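Local coordinates for fibronectin type-III domain-containing protein (Caldanaerobacter subterraneus subsp. tengcongensis, PDB 7JGU) that is of unknown function but, as part of a longer and probably exported protein, carries an exceptionally heat-stable fibronectin type III domain, at residues 8-13 / 24-29; 68-73 / 80-85; 34-39 / 48-53; 20-25 / 59-64. All blocks are in the same frame, centred on the assembly; numbering follows the deposited sequence.

Overall arrangement
Contacts 1, 2 and 3 each pair antiparallel neighbouring strands in the two sheets of a fibronectin type III sandwich, whereas contact 4 is a surface contact between a strand end and a loop. Contacts 2 and 3 belong to the four-stranded sheet, where strands 66-75 and 34-41 are adjacent; contact 1 belongs to the three-stranded sheet facing it. Contacts 1 and 4 share strand 21-25, at opposite ends. All three ladders bury apolar side chains on the inward face, with Leu24 touching both Phe69 and Ile37 between the sheets. Contact 4 has a single direct hydrogen bond, a bridging water and leucine packing, while contact 3 adds a bulge and contact 2 ends in hydrogen bonds made by Ser80.

Contact 1: residues 8-13 / 24-29; sequences VGFWVE and LTWSET. Unlike the reference sequence in segment 24-29: Thr25 (reference Arg).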
loop_
_atom_site.group_PDB
_atom_site.type_symbol
_atom_site.label_atom_id
_atom_site.label_comp_id
_atom_site.label_asym_id
_atom_site.label_seq_id
_atom_site.Cartn_x
_atom_site.Cartn_y
_atom_site.Cartn_z
ATOM N N VAL A 8 -3.812 6.612 7.555
ATOM C CA VAL A 8 -2.809 6.498 8.601
ATOM C C VAL A 8 -2.683 5.028 8.958
ATOM O O VAL A 8 -3.446 4.184 8.487
ATOM C CB VAL A 8 -3.118 7.378 9.829
ATOM C CG1 VAL A 8 -3.104 8.854 9.425
ATOM C CG2 VAL A 8 -4.454 7.015 10.447
ATOM N N GLY A 9 -1.700 4.722 9.793
ATOM C CA GLY A 9 -1.468 3.340 10.153
ATOM C C GLY A 9 -1.133 2.453 8.974
ATOM O O GLY A 9 -1.517 1.280 8.967
ATOM N N PHE A 10 -0.438 2.982 7.973
ATOM C CA PHE A 10 -0.085 2.210 6.780
ATOM C C PHE A 10 1.144 1.386 7.121
ATOM O O PHE A 10 2.220 1.941 7.371
ATOM C CB PHE A 10 0.203 3.146 5.615
ATOM C CG PHE A 10 0.557 2.461 4.323
ATOM C CD1 PHE A 10 0.078 1.209 4.023
ATOM C CD2 PHE A 10 1.351 3.106 3.402
ATOM C CE1 PHE A 10 0.420 0.610 2.806
ATOM C CE2 PHE A 10 1.685 2.518 2.217
ATOM C CZ PHE A 10 1.198 1.289 1.916
ATOM N N TRP A 11 0.975 0.078 7.173
ATOM C CA TRP A 11 2.013 -0.854 7.575
ATOM C C TRP A 11 2.182 -1.921 6.512
ATOM O O TRP A 11 1.217 -2.365 5.896
ATOM C CB TRP A 11 1.623 -1.527 8.885
ATOM C CG TRP A 11 1.388 -0.543 9.999
ATOM C CD1 TRP A 11 2.046 0.639 10.209
ATOM C CD2 TRP A 11 0.415 -0.641 11.042
ATOM N NE1 TRP A 11 1.549 1.270 11.311
ATOM C CE2 TRP A 11 0.533 0.515 11.841
ATOM C CE3 TRP A 11 -0.562 -1.587 11.366
ATOM C CZ2 TRP A 11 -0.267 0.737 12.958
ATOM C CZ3 TRP A 11 -1.366 -1.361 12.469
ATOM C CH2 TRP A 11 -1.213 -0.209 13.257
ATOM N N VAL A 12 3.421 -2.353 6.340
ATOM C CA VAL A 12 3.774 -3.405 5.407
ATOM C C VAL A 12 4.298 -4.541 6.265
ATOM O O VAL A 12 5.292 -4.369 6.977
ATOM C CB VAL A 12 4.825 -2.919 4.405
ATOM C CG1 VAL A 12 5.236 -4.033 3.456
ATOM C CG2 VAL A 12 4.312 -1.726 3.620
ATOM N N GLU A 13 3.617 -5.678 6.228
ATOM C CA GLU A 13 3.821 -6.753 7.180
ATOM C C GLU A 13 4.254 -8.020 6.464
ATOM O O GLU A 13 3.832 -8.306 5.340
ATOM C CB GLU A 13 2.536 -7.025 7.980
ATOM C CG GLU A 13 2.139 -5.884 8.916
ATOM C CD GLU A 13 0.701 -5.984 9.378
ATOM O OE1 GLU A 13 0.098 -7.061 9.191
ATOM O OE2 GLU A 13 0.173 -4.989 9.921
ATOM N N LEU A 24 -0.043 -5.514 3.015
ATOM C CA LEU A 24 -0.223 -4.100 3.312
ATOM C C LEU A 24 -1.539 -3.903 4.047
ATOM O O LEU A 24 -2.549 -4.495 3.686
ATOM C CB LEU A 24 -0.292 -3.316 2.000
ATOM C CG LEU A 24 1.037 -3.020 1.318
ATOM C CD1 LEU A 24 1.887 -4.264 1.122
ATOM C CD2 LEU A 24 0.803 -2.313 0.000
ATOM N N THR A 25 -1.527 -3.047 5.058
ATOM C CA THR A 25 -2.757 -2.724 5.757
ATOM C C THR A 25 -2.736 -1.259 6.152
ATOM O O THR A 25 -1.677 -0.634 6.263
ATOM C CB THR A 25 -2.980 -3.599 6.989
ATOM O OG1 THR A 25 -4.339 -3.454 7.411
ATOM C CG2 THR A 25 -2.080 -3.173 8.114
ATOM N N TRP A 26 -3.924 -0.709 6.355
ATOM C CA TRP A 26 -4.055 0.702 6.682
ATOM C C TRP A 26 -5.383 0.911 7.397
ATOM O O TRP A 26 -6.255 0.044 7.416
ATOM C CB TRP A 26 -3.949 1.596 5.427
ATOM C CG TRP A 26 -4.906 1.194 4.362
ATOM C CD1 TRP A 26 -6.188 1.625 4.202
ATOM C CD2 TRP A 26 -4.678 0.243 3.311
ATOM N NE1 TRP A 26 -6.762 1.007 3.145
ATOM C CE2 TRP A 26 -5.861 0.167 2.559
ATOM C CE3 TRP A 26 -3.590 -0.547 2.941
ATOM C CZ2 TRP A 26 -6.003 -0.667 1.473
ATOM C CZ3 TRP A 26 -3.726 -1.361 1.851
ATOM C CH2 TRP A 26 -4.924 -1.434 1.139
ATOM N N SER A 27 -5.539 2.104 7.950
ATOM C CA SER A 27 -6.741 2.388 8.715
ATOM C C SER A 27 -7.904 2.770 7.802
ATOM O O SER A 27 -7.727 3.260 6.693
ATOM C CB SER A 27 -6.481 3.535 9.680
ATOM O OG SER A 27 -6.267 4.733 8.956
ATOM N N GLU A 28 -9.113 2.570 8.314
ATOM C CA GLU A 28 -10.293 3.107 7.660
ATOM C C GLU A 28 -10.132 4.618 7.595
ATOM O O GLU A 28 -9.662 5.241 8.538
ATOM C CB GLU A 28 -11.524 2.739 8.473
ATOM C CG GLU A 28 -12.814 3.025 7.753
ATOM C CD GLU A 28 -14.028 2.432 8.443
ATOM O OE1 GLU A 28 -15.139 2.662 7.943
ATOM O OE2 GLU A 28 -13.872 1.739 9.474
ATOM N N THR A 29 -10.520 5.207 6.474
ATOM C CA THR A 29 -10.204 6.588 6.152
ATOM C C THR A 29 -11.474 7.361 5.825
ATOM O O THR A 29 -12.247 6.952 4.960
ATOM C CB THR A 29 -9.233 6.604 4.975
ATOM O OG1 THR A 29 -8.050 5.861 5.309
ATOM C CG2 THR A 29 -8.844 7.994 4.594
#
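The Val8 carbonyl oxygen is gripped twice by Ser27: Ser27 N lies 3.0 Å from Val8 O, nearly along the C=O axis, and Ser27 OG comes in at 2.9 Å from above the carbonyl plane. That OG stands between its own backbone N and carbonyl carbon (chi1 67°). Gly9, at positive phi, turns the chain; its O sits over one face of the Trp11 indole and receives Trp26 CA in a CH-O contact of 3.5 Å. Phe10 has CG anti to the backbone N (chi1 -179°), which lays its ring alongside Leu24, CE1 4.0 Å from Leu24 CG, with Thr25 O in plane at the ring edge. Trp11 and Thr25, which differs from the reference sequence, form a hydrogen-bonded antiparallel pair, Trp11 N to Thr25 O at 2.9 Å with a matching return bond, and Thr25 CG2 lies 3.9 Å from Trp11 CE3. Val12, on the other face, packs CG1 on Leu24 CD1. Glu13 OE2 comes to 3.4 Å from Thr25 CG2. The hairpin gives two of its sheet's three strands: strand 55-58 flanks strand 21-25, Thr25 OG1 bonds Leu54 O, and Phe10, Leu24 and Trp26 pack onto strand 66-75 of the opposing sheet.

Contact 2: residues 68-73 / 80-85; sequences TFALIA and SNFVTA. Unlike the reference sequence in segment 68-73: Ile72 (reference Arg).
One face of the Phe82 ring is taken by Ile72, which differs from the reference sequence; its CG2 sits 3.3 Å above the ring plane, offset toward the rim on the CD1 side. The pair belongs to the hairpin of the last two strands of the fibronectin type III sandwich. It is a close CH-pi contact, with Ile72 CG2 3.6 Å from the Phe82 ring centroid. Ile72 CG2 is anti to its own carbonyl carbon, and the two side chains run alongside each other in the same direction. Ala70 CB comes obliquely to the same ring, 4.0 Å from Phe82 CD1, and Tyr45 of strand 44-51 meets it edge-to-face. The Phe69 ring, by contrast, leads away from strand 83-85 and packs inward toward Val12 and Leu24 of the other sheet.

Two hydrogen-bonded antiparallel pairs, Phe69 with Ala85 and Leu71 with Val83, flank the non-hydrogen-bonded pair Ala70 with Thr84. The straightest rung runs from Phe69 N to Ala85 O, 2.9 Å with 172° at the hydrogen. Leu71 and Val83 point to the inward face, Leu71 CB 3.9 Å from Val83 CG2, while Ala70 CB and Thr84 CG2 touch on the opposite face.

Past Phe82 the ladder is finished by a serine. Ser80 N gives a bond to Ala73 O, and Ser80 OG, held between its backbone N and carbonyl carbon (chi1 69°), works in both directions: it accepts from Ala73 N at 3.0 Å and donates to Asn81 O at 2.9 Å.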
loop_
_atom_site.group_PDB
_atom_site.type_symbol
_atom_site.label_atom_id
_atom_site.label_comp_id
_atom_site.label_asym_id
_atom_site.label_seq_id
_atom_site.Cartn_x
_atom_site.Cartn_y
_atom_site.Cartn_z
ATOM N N THR A 68 9.093 -0.535 -0.892
ATOM C CA THR A 68 8.400 0.648 -0.418
ATOM C C THR A 68 7.164 0.834 -1.267
ATOM O O THR A 68 7.230 0.731 -2.500
ATOM C CB THR A 68 9.301 1.878 -0.485
ATOM O OG1 THR A 68 10.477 1.651 0.306
ATOM C CG2 THR A 68 8.578 3.102 0.043
ATOM N N PHE A 69 6.053 1.138 -0.604
ATOM C CA PHE A 69 4.769 1.326 -1.256
ATOM C C PHE A 69 4.203 2.690 -0.917
ATOM O O PHE A 69 4.473 3.233 0.139
ATOM C CB PHE A 69 3.774 0.244 -0.832
ATOM C CG PHE A 69 4.232 -1.147 -1.155
ATOM C CD1 PHE A 69 4.000 -1.680 -2.406
ATOM C CD2 PHE A 69 4.942 -1.902 -0.234
ATOM C CE1 PHE A 69 4.446 -2.952 -2.726
ATOM C CE2 PHE A 69 5.386 -3.173 -0.556
ATOM C CZ PHE A 69 5.127 -3.693 -1.791
ATOM N N ALA A 70 3.396 3.210 -1.827
ATOM C CA ALA A 70 2.666 4.457 -1.649
ATOM C C ALA A 70 1.179 4.161 -1.731
ATOM O O ALA A 70 0.745 3.331 -2.523
ATOM C CB ALA A 70 3.059 5.499 -2.681
ATOM N N LEU A 71 0.406 4.833 -0.898
ATOM C CA LEU A 71 -1.022 4.604 -0.755
ATOM C C LEU A 71 -1.743 5.934 -0.805
ATOM O O LEU A 71 -1.273 6.918 -0.237
ATOM C CB LEU A 71 -1.270 3.969 0.605
ATOM C CG LEU A 71 -2.696 3.709 1.030
ATOM C CD1 LEU A 71 -3.322 2.567 0.256
ATOM C CD2 LEU A 71 -2.719 3.398 2.526
ATOM N N ILE A 72 -2.871 5.949 -1.515
ATOM C CA ILE A 72 -3.809 7.065 -1.489
ATOM C C ILE A 72 -5.209 6.541 -1.218
ATOM O O ILE A 72 -5.540 5.391 -1.525
ATOM C CB ILE A 72 -3.830 7.887 -2.785
ATOM C CG1 ILE A 72 -3.775 6.981 -4.020
ATOM C CG2 ILE A 72 -2.680 8.831 -2.791
ATOM C CD1 ILE A 72 -4.238 7.660 -5.309
ATOM N N ALA A 73 -6.048 7.425 -0.680
ATOM C CA ALA A 73 -7.482 7.197 -0.597
ATOM C C ALA A 73 -8.136 8.071 -1.660
ATOM O O ALA A 73 -7.673 9.175 -1.931
ATOM C CB ALA A 73 -8.005 7.596 0.771
ATOM N N SER A 80 -6.654 11.733 -1.734
ATOM C CA SER A 80 -5.887 12.288 -0.635
ATOM C C SER A 80 -4.432 12.473 -1.062
ATOM O O SER A 80 -4.041 12.132 -2.170
ATOM C CB SER A 80 -5.908 11.298 0.530
ATOM O OG SER A 80 -5.150 10.123 0.218
ATOM N N ASN A 81 -3.610 13.008 -0.157
ATOM C CA ASN A 81 -2.168 12.940 -0.361
ATOM C C ASN A 81 -1.665 11.497 -0.221
ATOM O O ASN A 81 -2.346 10.623 0.325
ATOM C CB ASN A 81 -1.432 13.830 0.644
ATOM C CG ASN A 81 -1.488 15.302 0.273
ATOM O OD1 ASN A 81 -2.128 15.690 -0.709
ATOM N ND2 ASN A 81 -0.822 16.134 1.065
ATOM N N PHE A 82 -0.455 11.256 -0.718
ATOM C CA PHE A 82 0.182 9.955 -0.631
ATOM C C PHE A 82 0.848 9.737 0.723
ATOM O O PHE A 82 1.428 10.661 1.306
ATOM C CB PHE A 82 1.303 9.859 -1.666
ATOM C CG PHE A 82 0.837 9.680 -3.072
ATOM C CD1 PHE A 82 0.520 8.427 -3.557
ATOM C CD2 PHE A 82 0.748 10.762 -3.922
ATOM C CE1 PHE A 82 0.091 8.264 -4.867
ATOM C CE2 PHE A 82 0.336 10.600 -5.220
ATOM C CZ PHE A 82 0.016 9.344 -5.695
ATOM N N VAL A 83 0.819 8.488 1.180
ATOM C CA VAL A 83 1.577 8.049 2.348
ATOM C C VAL A 83 2.362 6.815 1.946
ATOM O O VAL A 83 1.923 6.040 1.102
ATOM C CB VAL A 83 0.687 7.757 3.568
ATOM C CG1 VAL A 83 -0.100 8.978 3.897
ATOM C CG2 VAL A 83 -0.238 6.591 3.311
ATOM N N THR A 84 3.541 6.645 2.532
ATOM C CA THR A 84 4.396 5.515 2.185
ATOM C C THR A 84 4.723 4.654 3.394
ATOM O O THR A 84 4.647 5.093 4.538
ATOM C CB THR A 84 5.696 5.947 1.483
ATOM O OG1 THR A 84 6.463 6.773 2.369
ATOM C CG2 THR A 84 5.409 6.683 0.184
ATOM N N ALA A 85 5.121 3.421 3.105
ATOM C CA ALA A 85 5.545 2.481 4.127
ATOM C C ALA A 85 6.428 1.444 3.454
ATOM O O ALA A 85 6.327 1.219 2.250
ATOM C CB ALA A 85 4.359 1.797 4.801
#

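Contact 3: residues 34-39 / 48-53; sequences YYEIYL and IASTDK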
loop_
_atom_site.group_PDB
_atom_site.type_symbol
_atom_site.label_atom_id
_atom_site.label_comp_id
_atom_site.label_asym_id
_atom_site.label_seq_id
_atom_site.Cartn_x
_atom_site.Cartn_y
_atom_site.Cartn_z
ATOM N N TYR A 34 -12.320 4.188 -2.200
ATOM C CA TYR A 34 -11.373 3.113 -2.465
ATOM C C TYR A 34 -9.984 3.644 -2.185
ATOM O O TYR A 34 -9.795 4.819 -1.873
ATOM C CB TYR A 34 -11.520 2.539 -3.872
ATOM C CG TYR A 34 -11.125 3.419 -5.020
ATOM C CD1 TYR A 34 -12.037 4.282 -5.605
ATOM C CD2 TYR A 34 -9.865 3.338 -5.577
ATOM C CE1 TYR A 34 -11.689 5.050 -6.693
ATOM C CE2 TYR A 34 -9.513 4.103 -6.664
ATOM C CZ TYR A 34 -10.421 4.955 -7.213
ATOM O OH TYR A 34 -10.047 5.703 -8.314
ATOM N N TYR A 35 -9.011 2.742 -2.296
ATOM C CA TYR A 35 -7.610 3.018 -2.060
ATOM C C TYR A 35 -6.818 2.506 -3.251
ATOM O O TYR A 35 -7.205 1.518 -3.877
ATOM C CB TYR A 35 -7.127 2.314 -0.789
ATOM C CG TYR A 35 -7.943 2.637 0.427
ATOM C CD1 TYR A 35 -9.075 1.902 0.741
ATOM C CD2 TYR A 35 -7.612 3.696 1.243
ATOM C CE1 TYR A 35 -9.852 2.211 1.861
ATOM C CE2 TYR A 35 -8.377 4.006 2.361
ATOM C CZ TYR A 35 -9.493 3.267 2.662
ATOM O OH TYR A 35 -10.260 3.576 3.773
ATOM N N GLU A 36 -5.715 3.182 -3.544
ATOM C CA GLU A 36 -4.842 2.783 -4.635
ATOM C C GLU A 36 -3.419 2.670 -4.121
ATOM O O GLU A 36 -2.951 3.537 -3.384
ATOM C CB GLU A 36 -4.911 3.774 -5.797
ATOM C CG GLU A 36 -4.388 3.233 -7.111
ATOM C CD GLU A 36 -4.873 3.998 -8.321
ATOM O OE1 GLU A 36 -5.758 4.873 -8.190
ATOM O OE2 GLU A 36 -4.361 3.718 -9.421
ATOM N N ILE A 37 -2.758 1.589 -4.496
ATOM C CA ILE A 37 -1.424 1.256 -4.042
ATOM C C ILE A 37 -0.468 1.297 -5.211
ATOM O O ILE A 37 -0.755 0.758 -6.283
ATOM C CB ILE A 37 -1.431 -0.171 -3.459
ATOM C CG1 ILE A 37 -2.487 -0.314 -2.369
ATOM C CG2 ILE A 37 -0.035 -0.567 -3.012
ATOM C CD1 ILE A 37 -2.827 -1.771 -2.089
ATOM N N TYR A 38 0.708 1.849 -4.952
ATOM C CA TYR A 38 1.798 1.945 -5.909
ATOM C C TYR A 38 3.064 1.370 -5.296
ATOM O O TYR A 38 3.288 1.468 -4.093
ATOM C CB TYR A 38 2.069 3.404 -6.274
ATOM C CG TYR A 38 0.873 4.089 -6.886
ATOM C CD1 TYR A 38 -0.129 4.603 -6.082
ATOM C CD2 TYR A 38 0.749 4.213 -8.258
ATOM C CE1 TYR A 38 -1.230 5.219 -6.634
ATOM C CE2 TYR A 38 -0.353 4.844 -8.827
ATOM C CZ TYR A 38 -1.336 5.341 -8.003
ATOM O OH TYR A 38 -2.428 5.980 -8.532
ATOM N N LEU A 39 3.903 0.803 -6.149
ATOM C CA LEU A 39 5.257 0.427 -5.799
ATOM C C LEU A 39 6.177 1.607 -6.068
ATOM O O LEU A 39 6.128 2.212 -7.139
ATOM C CB LEU A 39 5.681 -0.751 -6.671
ATOM C CG LEU A 39 7.119 -1.202 -6.474
ATOM C CD1 LEU A 39 7.276 -1.808 -5.105
ATOM C CD2 LEU A 39 7.523 -2.196 -7.545
ATOM N N ILE A 48 0.080 -0.769 -8.571
ATOM C CA ILE A 48 -0.057 -2.152 -8.138
ATOM C C ILE A 48 -1.516 -2.615 -8.135
ATOM O O ILE A 48 -1.850 -3.640 -8.729
ATOM C CB ILE A 48 0.599 -2.380 -6.756
ATOM C CG1 ILE A 48 2.111 -2.172 -6.844
ATOM C CG2 ILE A 48 0.271 -3.776 -6.257
ATOM C CD1 ILE A 48 2.865 -3.277 -7.573
ATOM N N ALA A 49 -2.397 -1.881 -7.450
ATOM C CA ALA A 49 -3.759 -2.357 -7.278
ATOM C C ALA A 49 -4.633 -1.245 -6.729
ATOM O O ALA A 49 -4.138 -0.280 -6.143
ATOM C CB ALA A 49 -3.839 -3.549 -6.333
ATOM N N SER A 50 -5.944 -1.412 -6.915
ATOM C CA SER A 50 -6.966 -0.612 -6.252
ATOM C C SER A 50 -7.846 -1.547 -5.436
ATOM O O SER A 50 -8.131 -2.662 -5.860
ATOM C CB SER A 50 -7.849 0.121 -7.270
ATOM O OG SER A 50 -7.075 0.997 -8.064
ATOM N N THR A 51 -8.319 -1.086 -4.279
ATOM C CA THR A 51 -9.161 -1.924 -3.439
ATOM C C THR A 51 -10.080 -1.059 -2.609
ATOM O O THR A 51 -9.752 0.081 -2.297
ATOM C CB THR A 51 -8.324 -2.829 -2.534
ATOM O OG1 THR A 51 -9.175 -3.703 -1.779
ATOM C CG2 THR A 51 -7.498 -2.045 -1.581
ATOM N N ASP A 52 -11.207 -1.627 -2.222
ATOM C CA ASP A 52 -12.090 -1.009 -1.246
ATOM C C ASP A 52 -11.929 -1.620 0.136
ATOM O O ASP A 52 -12.641 -1.237 1.073
ATOM C CB ASP A 52 -13.554 -1.017 -1.714
ATOM C CG ASP A 52 -14.134 -2.399 -1.858
ATOM O OD1 ASP A 52 -13.442 -3.397 -1.633
ATOM O OD2 ASP A 52 -15.333 -2.484 -2.209
ATOM N N LYS A 53 -10.977 -2.528 0.294
ATOM C CA LYS A 53 -10.671 -3.135 1.576
ATOM C C LYS A 53 -9.600 -2.320 2.301
ATOM O O LYS A 53 -9.100 -1.314 1.797
ATOM C CB LYS A 53 -10.197 -4.571 1.365
ATOM C CG LYS A 53 -11.127 -5.433 0.564
ATOM C CD LYS A 53 -12.512 -5.513 1.172
ATOM C CE LYS A 53 -13.367 -6.555 0.453
ATOM N NZ LYS A 53 -13.804 -6.085 -0.892
#
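Tyr35 and Thr51 bond to each other in both directions, Tyr35 N to Thr51 O at 2.8 Å and the return bond slightly longer. Two residues on, Ile37 N donates to Ala49 O almost in line, 173° at the hydrogen. Between these rungs Glu36 and Ser50 form a non-hydrogen-bonded pair on the outer face, where Ser50 OG lies against the Glu36 chain, 3.6 Å from CG.

The ladder then takes in an extra residue. Ile37 O accepts from Ile48 N at 2.9 Å and, more weakly, from Ala49 N at 3.3 Å, so that Ile48 and Ala49 both face Ile37: a classic beta bulge in the hairpin of strands 34-41 and 44-51, at one edge of the four-stranded sheet of the fibronectin type III fold. With its CG1 anti to the carbonyl carbon, Ile48 reaches past Ile37 and sets CG1 3.8 Å from Leu39 CB.

At the far end the chain leaves the strand through an ST turn, in which Lys53 N bonds back to Thr51 OG1 at 3.0 Å. That turn brings Lys53 O to 3.4 Å from Tyr35 CD1, while Thr51 O lies at the edge of the same ring. Lys53 NZ folds back to a salt bridge with Asp52 OD1, which receives it on the carboxylate's syn lone pair.

Farther out, the Tyr35 ring meets that of Trp26 at about 55°, and its OH takes a weak hydrogen bond from Thr29 N. Ile37 and Ala49 rest on Tyr56 of the opposing sheet; on the other flank, Glu36 and Tyr38 pair through their backbones with Ile72 and Ala70.

Contact 4: residues 20-25 / 59-64; sequences HTLLLT and TNLSPN. Unlike the reference sequence in segment 20-25: Leu23 (reference Arg), Thr25 (reference Arg).
The one direct hydrogen bond runs from Leu61 N to His20 O, 2.9 Å and fairly straight at 164°, though the donor stands above the carbonyl plane. A water adds an indirect link, donating to Thr21 OG1 at 2.8 Å and accepting from Asn60 N at 3.1 Å; Thr21 OG1 is also bonded to Asn18 OD1, so two partners hold its position.

Apolar packing fills in beneath. Leu61 CD1 meets Leu22 CD1 at 3.7 Å, the two leucines crossing at about a right angle, and Leu22 carries the packing inward to Phe69. Thr21 CG2 comes to 4.1 Å from Thr59 CG2, the methyls running alongside.

On the surface the His20 ring crosses Pro63 obliquely in van der Waals contact, NE2 3.7 Å from Pro63 CG. Separately, His20 CD2 makes a close C-H-to-carbonyl approach, 3.0 Å from Leu61 O.

The loop itself connects strand 55-58 to strand 66-75 and so passes from one sheet to the other. Leu61 and Pro63 precede Tyr67, whose OH receives a hydrogen bond from Ser62 N and whose side chain packs on Leu61. This is the tyrosine corner characteristic of Greek-key sandwiches such as fibronectin type III domains.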
loop_
_atom_site.group_PDB
_atom_site.type_symbol
_atom_site.label_atom_id
_atom_site.label_comp_id
_atom_site.label_asym_id
_atom_site.label_seq_id
_atom_site.Cartn_x
_atom_site.Cartn_y
_atom_site.Cartn_z
ATOM N N HIS A 20 7.904 -14.135 -0.670
ATOM C CA HIS A 20 7.455 -13.666 -1.971
ATOM C C HIS A 20 6.212 -12.795 -1.884
ATOM O O HIS A 20 5.644 -12.437 -2.918
ATOM C CB HIS A 20 7.160 -14.862 -2.865
ATOM C CG HIS A 20 8.385 -15.608 -3.272
ATOM N ND1 HIS A 20 8.914 -16.641 -2.529
ATOM C CD2 HIS A 20 9.219 -15.439 -4.325
ATOM C CE1 HIS A 20 10.002 -17.096 -3.127
ATOM N NE2 HIS A 20 10.206 -16.387 -4.223
ATOM N N THR A 21 5.778 -12.454 -0.682
ATOM C CA THR A 21 4.512 -11.766 -0.491
ATOM C C THR A 21 4.672 -10.818 0.675
ATOM O O THR A 21 5.369 -11.118 1.641
ATOM C CB THR A 21 3.409 -12.778 -0.117
ATOM O OG1 THR A 21 3.459 -13.917 -0.988
ATOM C CG2 THR A 21 2.043 -12.138 -0.179
ATOM N N LEU A 22 3.987 -9.679 0.587
ATOM C CA LEU A 22 3.859 -8.754 1.704
ATOM C C LEU A 22 2.394 -8.389 1.870
ATOM O O LEU A 22 1.653 -8.306 0.884
ATOM C CB LEU A 22 4.679 -7.480 1.473
ATOM C CG LEU A 22 6.196 -7.689 1.549
ATOM C CD1 LEU A 22 6.930 -6.443 1.046
ATOM C CD2 LEU A 22 6.621 -8.043 2.962
ATOM N N LEU A 23 1.988 -8.159 3.116
ATOM C CA LEU A 23 0.623 -7.769 3.444
ATOM C C LEU A 23 0.615 -6.304 3.819
ATOM O O LEU A 23 1.249 -5.898 4.791
ATOM C CB LEU A 23 0.093 -8.621 4.584
ATOM C CG LEU A 23 -1.300 -8.226 5.078
ATOM C CD1 LEU A 23 -2.332 -8.287 3.973
ATOM C CD2 LEU A 23 -1.726 -9.147 6.202
ATOM N N LEU A 24 -0.043 -5.514 3.015
ATOM C CA LEU A 24 -0.223 -4.100 3.312
ATOM C C LEU A 24 -1.539 -3.903 4.047
ATOM O O LEU A 24 -2.549 -4.495 3.686
ATOM C CB LEU A 24 -0.292 -3.316 2.000
ATOM C CG LEU A 24 1.037 -3.020 1.318
ATOM C CD1 LEU A 24 1.887 -4.264 1.122
ATOM C CD2 LEU A 24 0.803 -2.313 0.000
ATOM N N THR A 25 -1.527 -3.047 5.058
ATOM C CA THR A 25 -2.757 -2.724 5.757
ATOM C C THR A 25 -2.736 -1.259 6.152
ATOM O O THR A 25 -1.677 -0.634 6.263
ATOM C CB THR A 25 -2.980 -3.599 6.989
ATOM O OG1 THR A 25 -4.339 -3.454 7.411
ATOM C CG2 THR A 25 -2.080 -3.173 8.114
ATOM N N THR A 59 1.869 -9.850 -4.182
ATOM C CA THR A 59 2.431 -11.165 -4.427
ATOM C C THR A 59 3.516 -11.086 -5.491
ATOM O O THR A 59 3.756 -10.039 -6.099
ATOM C CB THR A 59 1.340 -12.126 -4.912
ATOM O OG1 THR A 59 0.770 -11.595 -6.117
ATOM C CG2 THR A 59 0.261 -12.297 -3.869
ATOM N N ASN A 60 4.174 -12.225 -5.695
ATOM C CA ASN A 60 5.210 -12.381 -6.717
ATOM C C ASN A 60 6.352 -11.389 -6.526
ATOM O O ASN A 60 6.926 -10.874 -7.490
ATOM C CB ASN A 60 4.613 -12.326 -8.120
ATOM C CG ASN A 60 3.648 -13.466 -8.369
ATOM O OD1 ASN A 60 3.872 -14.589 -7.913
ATOM N ND2 ASN A 60 2.563 -13.185 -9.073
ATOM N N LEU A 61 6.717 -11.166 -5.275
ATOM C CA LEU A 61 7.865 -10.350 -4.924
ATOM C C LEU A 61 9.126 -11.201 -4.858
ATOM O O LEU A 61 9.070 -12.430 -4.777
ATOM C CB LEU A 61 7.622 -9.668 -3.574
ATOM C CG LEU A 61 6.428 -8.711 -3.560
ATOM C CD1 LEU A 61 6.257 -8.146 -2.169
ATOM C CD2 LEU A 61 6.577 -7.603 -4.582
ATOM N N SER A 62 10.265 -10.531 -4.896
ATOM C CA SER A 62 11.549 -11.214 -4.798
ATOM C C SER A 62 11.992 -11.318 -3.343
ATOM O O SER A 62 11.769 -10.391 -2.559
ATOM C CB SER A 62 12.605 -10.437 -5.572
ATOM O OG SER A 62 12.331 -10.466 -6.963
ATOM N N PRO A 63 12.623 -12.425 -2.950
ATOM C CA PRO A 63 13.158 -12.523 -1.590
ATOM C C PRO A 63 14.263 -11.503 -1.333
ATOM O O PRO A 63 14.904 -10.965 -2.246
ATOM C CB PRO A 63 13.724 -13.951 -1.517
ATOM C CG PRO A 63 13.019 -14.707 -2.590
ATOM C CD PRO A 63 12.706 -13.705 -3.676
ATOM N N ASN A 64 14.482 -11.246 -0.051
ATOM C CA ASN A 64 15.614 -10.452 0.426
ATOM C C ASN A 64 15.609 -9.041 -0.125
ATOM O O ASN A 64 16.663 -8.429 -0.315
ATOM C CB ASN A 64 16.940 -11.143 0.127
ATOM C CG ASN A 64 17.053 -12.447 0.830
ATOM O OD1 ASN A 64 16.772 -12.529 2.024
ATOM N ND2 ASN A 64 17.432 -13.490 0.101
HETATM O O HOH W 1 3.396 -14.524 -3.704
#